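Local coordinates for protein homoserine O-acetyltransferase (Bacillus anthracis str. 'Ames Ancestor', PDB 3I1I) that probably transfers an acetyl group from acetyl-CoA to the hydroxyl of L-homoserine, an early step of methionine biosynthesis, using an alpha/beta hydrolase fold, at residues 223-226 / 227-231; 267-270 / 271-275. All blocks are in the same frame, centred on the assembly; numbering follows the deposited sequence.

Contact 1: residues 223-226 / 227-231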
loop_
_atom_site.group_PDB
_atom_site.type_symbol
_atom_site.label_atom_id
_atom_site.label_comp_id
_atom_site.label_asym_id
_atom_site.label_seq_id
_atom_site.Cartn_x
_atom_site.Cartn_y
_atom_site.Cartn_z
ATOM N N ALA A 223 2.447 -5.999 0.979
ATOM C CA ALA A 223 2.397 -6.280 -0.461
ATOM C C ALA A 223 1.263 -7.244 -0.794
ATOM O O ALA A 223 0.518 -7.024 -1.722
ATOM C CB ALA A 223 3.774 -6.810 -0.992
ATOM N N ASN A 224 1.119 -8.294 -0.003
ATOM C CA ASN A 224 0.115 -9.326 -0.240
ATOM C C ASN A 224 -1.295 -8.813 0.035
ATOM O O ASN A 224 -2.234 -9.132 -0.687
ATOM C CB ASN A 224 0.395 -10.518 0.664
ATOM C CG ASN A 224 -0.512 -11.715 0.357
ATOM O OD1 ASN A 224 -0.498 -12.247 -0.743
ATOM N ND2 ASN A 224 -1.282 -12.138 1.336
ATOM N N ARG A 225 -1.446 -8.014 1.079
ATOM C CA ARG A 225 -2.752 -7.472 1.396
ATOM C C ARG A 225 -3.270 -6.529 0.286
ATOM O O ARG A 225 -4.435 -6.588 -0.068
ATOM C CB ARG A 225 -2.760 -6.801 2.772
ATOM C CG ARG A 225 -4.137 -6.453 3.237
ATOM C CD ARG A 225 -4.255 -6.306 4.733
ATOM N NE ARG A 225 -3.414 -5.233 5.152
ATOM C CZ ARG A 225 -2.473 -5.303 6.085
ATOM N NH1 ARG A 225 -1.740 -4.235 6.314
ATOM N NH2 ARG A 225 -2.249 -6.401 6.787
HETATM N N MSE A 226 -2.403 -5.721 -0.298
HETATM C CA MSE A 226 -2.794 -4.852 -1.435
HETATM C C MSE A 226 -3.320 -5.649 -2.602
HETATM O O MSE A 226 -4.288 -5.263 -3.206
HETATM C CB MSE A 226 -1.616 -4.022 -1.950
HETATM C CG MSE A 226 -1.104 -2.984 -0.960
HETATM SE SE MSE A 226 0.664 -2.437 -1.524
HETATM C CE MSE A 226 1.126 -1.345 -0.017
HETATM N N MSE A 227 -2.693 -6.762 -2.941
HETATM C CA MSE A 227 -3.218 -7.580 -4.035
HETATM C C MSE A 227 -4.570 -8.211 -3.631
HETATM O O MSE A 227 -5.546 -8.161 -4.395
HETATM C CB MSE A 227 -2.213 -8.661 -4.429
HETATM C CG MSE A 227 -2.400 -9.194 -5.816
HETATM SE SE MSE A 227 -0.917 -10.380 -6.343
HETATM C CE MSE A 227 -1.360 -11.880 -5.203
ATOM N N PHE A 228 -4.620 -8.790 -2.436
ATOM C CA PHE A 228 -5.829 -9.455 -1.947
ATOM C C PHE A 228 -7.039 -8.514 -1.933
ATOM O O PHE A 228 -8.134 -8.887 -2.313
ATOM C CB PHE A 228 -5.567 -9.993 -0.517
ATOM C CG PHE A 228 -6.749 -10.664 0.081
ATOM C CD1 PHE A 228 -7.043 -11.984 -0.257
ATOM C CD2 PHE A 228 -7.599 -9.979 0.916
ATOM C CE1 PHE A 228 -8.185 -12.625 0.253
ATOM C CE2 PHE A 228 -8.765 -10.612 1.463
ATOM C CZ PHE A 228 -9.046 -11.941 1.131
HETATM N N MSE A 229 -6.830 -7.289 -1.473
HETATM C CA MSE A 229 -7.919 -6.325 -1.437
HETATM C C MSE A 229 -8.381 -5.816 -2.813
HETATM O O MSE A 229 -9.352 -5.101 -2.863
HETATM C CB MSE A 229 -7.602 -5.112 -0.560
HETATM C CG MSE A 229 -7.336 -5.431 0.893
HETATM SE SE MSE A 229 -8.755 -6.444 1.723
HETATM C CE MSE A 229 -10.278 -5.195 1.415
ATOM N N ASN A 230 -7.746 -6.205 -3.913
ATOM C CA ASN A 230 -8.323 -5.927 -5.238
ATOM C C ASN A 230 -8.736 -7.167 -6.018
ATOM O O ASN A 230 -9.199 -7.071 -7.182
ATOM C CB ASN A 230 -7.349 -5.068 -6.054
ATOM C CG ASN A 230 -7.278 -3.642 -5.533
ATOM O OD1 ASN A 230 -8.262 -2.852 -5.685
ATOM N ND2 ASN A 230 -6.156 -3.321 -4.818
ATOM N N ALA A 231 -8.603 -8.316 -5.368
ATOM C CA ALA A 231 -8.831 -9.601 -6.035
ATOM C C ALA A 231 -10.304 -9.932 -6.201
ATOM O O ALA A 231 -10.626 -10.754 -7.029
ATOM C CB ALA A 231 -8.082 -10.741 -5.322
#
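Met229 N donates to Arg225 O over 2.9 Å, the shortest sound polar bond here. The side chain of the donor residue also touches this oxygen: Met229 CG lies 3.3 Å from Arg225 O. One residue back, Phe228 N binds Asn224 O at 3.0 Å with an N-H...O angle of 168°. The Met227 N to Ala223 O bond before it is weak.

The next carbonyl is served by a side chain. Asn230 ND2 reaches Met226 O at 3.1 Å, and the bond is bent to 142°. CG of Asn230 lies beside its own backbone N (chi1 -72°), which turns the amide back toward the helix. Met226 O sits somewhat out of the plane of the Asn230 amide.

Arg225 and Met229 run side by side and point the same way, with Arg225 CG 4.1 Å from Met229 CG. Met229 is selenomethionine, and its chain folds at both outer torsions. The Arg225 chain bends near its end, and its guanidinium forms a salt bridge with Glu198 of the second subunit. Met226, also selenomethionine, packs on Met226 of that subunit, so this side of the helix is part of a subunit interface. Met227 faces Val192 and Trp280 of its own chain.

Asn230 N also bonds to Met227 O, and a type I turn runs from Phe228 to Ala231. This is the C-terminal end of helix 217-228, where i to i+4 backbone bonding gives way to a side-chain amide and a turn.

Contact 2: residues 267-270 / 271-275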
loop_
_atom_site.group_PDB
_atom_site.type_symbol
_atom_site.label_atom_id
_atom_site.label_comp_id
_atom_site.label_asym_id
_atom_site.label_seq_id
_atom_site.Cartn_x
_atom_site.Cartn_y
_atom_site.Cartn_z
ATOM N N LEU A 267 -5.574 -14.119 7.087
ATOM C CA LEU A 267 -5.529 -14.712 5.752
ATOM C C LEU A 267 -4.253 -14.307 5.017
ATOM O O LEU A 267 -3.626 -15.118 4.385
ATOM C CB LEU A 267 -6.717 -14.263 4.894
ATOM C CG LEU A 267 -8.100 -14.740 5.320
ATOM C CD1 LEU A 267 -9.215 -13.985 4.549
ATOM C CD2 LEU A 267 -8.193 -16.260 5.128
ATOM N N THR A 268 -3.880 -13.042 5.104
ATOM C CA THR A 268 -2.816 -12.562 4.284
ATOM C C THR A 268 -1.472 -12.966 4.851
ATOM O O THR A 268 -0.502 -13.098 4.098
ATOM C CB THR A 268 -2.888 -11.034 4.062
ATOM O OG1 THR A 268 -2.908 -10.342 5.319
ATOM C CG2 THR A 268 -4.101 -10.696 3.282
ATOM N N TYR A 269 -1.403 -13.182 6.158
ATOM C CA TYR A 269 -0.202 -13.715 6.737
ATOM C C TYR A 269 0.005 -15.157 6.308
ATOM O O TYR A 269 1.123 -15.524 5.932
ATOM C CB TYR A 269 -0.241 -13.687 8.233
ATOM C CG TYR A 269 1.096 -14.000 8.846
ATOM C CD1 TYR A 269 2.070 -13.014 8.933
ATOM C CD2 TYR A 269 1.400 -15.277 9.327
ATOM C CE1 TYR A 269 3.307 -13.273 9.507
ATOM C CE2 TYR A 269 2.646 -15.550 9.915
ATOM C CZ TYR A 269 3.592 -14.532 9.998
ATOM O OH TYR A 269 4.840 -14.733 10.548
ATOM N N ARG A 270 -1.061 -15.955 6.375
ATOM C CA ARG A 270 -0.998 -17.366 6.011
ATOM C C ARG A 270 -0.501 -17.548 4.591
ATOM O O ARG A 270 0.319 -18.414 4.324
ATOM C CB ARG A 270 -2.371 -18.043 6.125
ATOM C CG ARG A 270 -2.284 -19.513 6.493
ATOM C CD ARG A 270 -2.478 -19.714 8.019
ATOM N NE ARG A 270 -3.895 -19.644 8.388
ATOM C CZ ARG A 270 -4.352 -19.467 9.622
ATOM N NH1 ARG A 270 -3.508 -19.333 10.634
ATOM N NH2 ARG A 270 -5.661 -19.410 9.828
ATOM N N SER A 271 -0.981 -16.721 3.669
ATOM C CA SER A 271 -0.591 -16.943 2.282
ATOM C C SER A 271 0.803 -16.451 1.916
ATOM O O SER A 271 1.223 -16.667 0.832
ATOM C CB SER A 271 -1.639 -16.386 1.305
ATOM O OG SER A 271 -1.580 -14.983 1.259
ATOM N N ILE A 272 1.532 -15.808 2.800
ATOM C CA ILE A 272 2.914 -15.447 2.491
ATOM C C ILE A 272 3.918 -16.332 3.251
ATOM O O ILE A 272 5.127 -16.037 3.300
ATOM C CB ILE A 272 3.238 -13.946 2.765
ATOM C CG1 ILE A 272 2.913 -13.562 4.220
ATOM C CG2 ILE A 272 2.533 -13.068 1.730
ATOM C CD1 ILE A 272 3.660 -12.361 4.759
ATOM N N GLU A 273 3.439 -17.444 3.787
ATOM C CA GLU A 273 4.303 -18.326 4.581
ATOM C C GLU A 273 5.373 -19.054 3.782
ATOM O O GLU A 273 6.501 -19.145 4.233
ATOM C CB GLU A 273 3.443 -19.286 5.407
ATOM C CG GLU A 273 2.668 -18.458 6.485
ATOM C CD GLU A 273 1.982 -19.283 7.558
ATOM O OE1 GLU A 273 1.548 -20.430 7.296
ATOM O OE2 GLU A 273 1.840 -18.745 8.671
ATOM N N LEU A 274 5.039 -19.526 2.588
ATOM C CA LEU A 274 6.016 -20.177 1.728
ATOM C C LEU A 274 6.676 -19.269 0.715
ATOM O O LEU A 274 7.337 -19.760 -0.198
ATOM C CB LEU A 274 5.353 -21.320 0.935
ATOM C CG LEU A 274 4.805 -22.547 1.703
ATOM C CD1 LEU A 274 4.679 -23.801 0.727
ATOM C CD2 LEU A 274 5.646 -22.875 2.986
ATOM N N VAL A 275 6.532 -17.963 0.864
ATOM C CA VAL A 275 6.779 -17.036 -0.234
ATOM C C VAL A 275 8.081 -16.300 -0.036
ATOM O O VAL A 275 8.452 -16.015 1.085
ATOM C CB VAL A 275 5.593 -16.050 -0.349
ATOM C CG1 VAL A 275 5.922 -14.844 -1.201
ATOM C CG2 VAL A 275 4.384 -16.797 -0.887
#
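Ile272 packs its CG1 against two carbonyl oxygens at the end of the helix, 3.2 Å from Tyr269 O and 3.4 Å from Thr268 O. Its chi1 of 56° places CG1 between the backbone N and the carbonyl carbon, which brings it against the two oxygens. Ile272 is buried, and it also touches Met217 and Asn224 of helix 217-228. Ser271 lies next to it, and its OG is hydrogen-bonded to Asn224. Glu273 CG is equally close to the helix end, 3.2 Å from Arg270 O.

The backbone holds this packed part. Ser271 N donates to Leu267 O at 3.2 Å, the last i to i+4 bond of the contact. Ile272 N then binds Tyr269 O, also at 3.2 Å, but comes from well above the carbonyl plane. The bond from Glu273 N to Arg270 O is weak.

The solvent side is looser. It holds the Glu273 carboxylate and the ends of Tyr269 and Arg270, all three residues being exposed. Glu273 OE2 approaches Tyr269 CE2 obliquely at 3.5 Å, with the carboxylate and ring planes 81° apart. Arg270 runs alongside Glu273. In the conformer given, Arg270 NE stays 5.6 Å from Glu273 OE1, too far for a salt bridge. Their opposite charges may still attract weakly.

Type I turns follow from Arg270 to Glu273 and from Ile272 to Val275. Together they form the C-terminal exit of helix 259-270, with i to i+3 bonding leading into the short loop before helix 277-289.

Contact 1 and contact 2 are the C-terminal ends of two neighbouring helices, 217-228 and 259-270, with centres 12 Å apart. They touch directly. Asn224 ND2 probably donates to Ser271 OG at 2.9 Å, and Asn224 CB packs on Ile272 CG2 at 3.5 Å. Arg225 CA also lies 4.0 Å from Thr268 CG2. Asn224 thus joins the first helix to the end of the second. Only contact 1 reaches another subunit. It also lies near the likely catalytic centre: Met227 is close to the probable nucleophile elbow and Asn230 to the probable Ser-His-Asp triad, though neither side chain touches those residues.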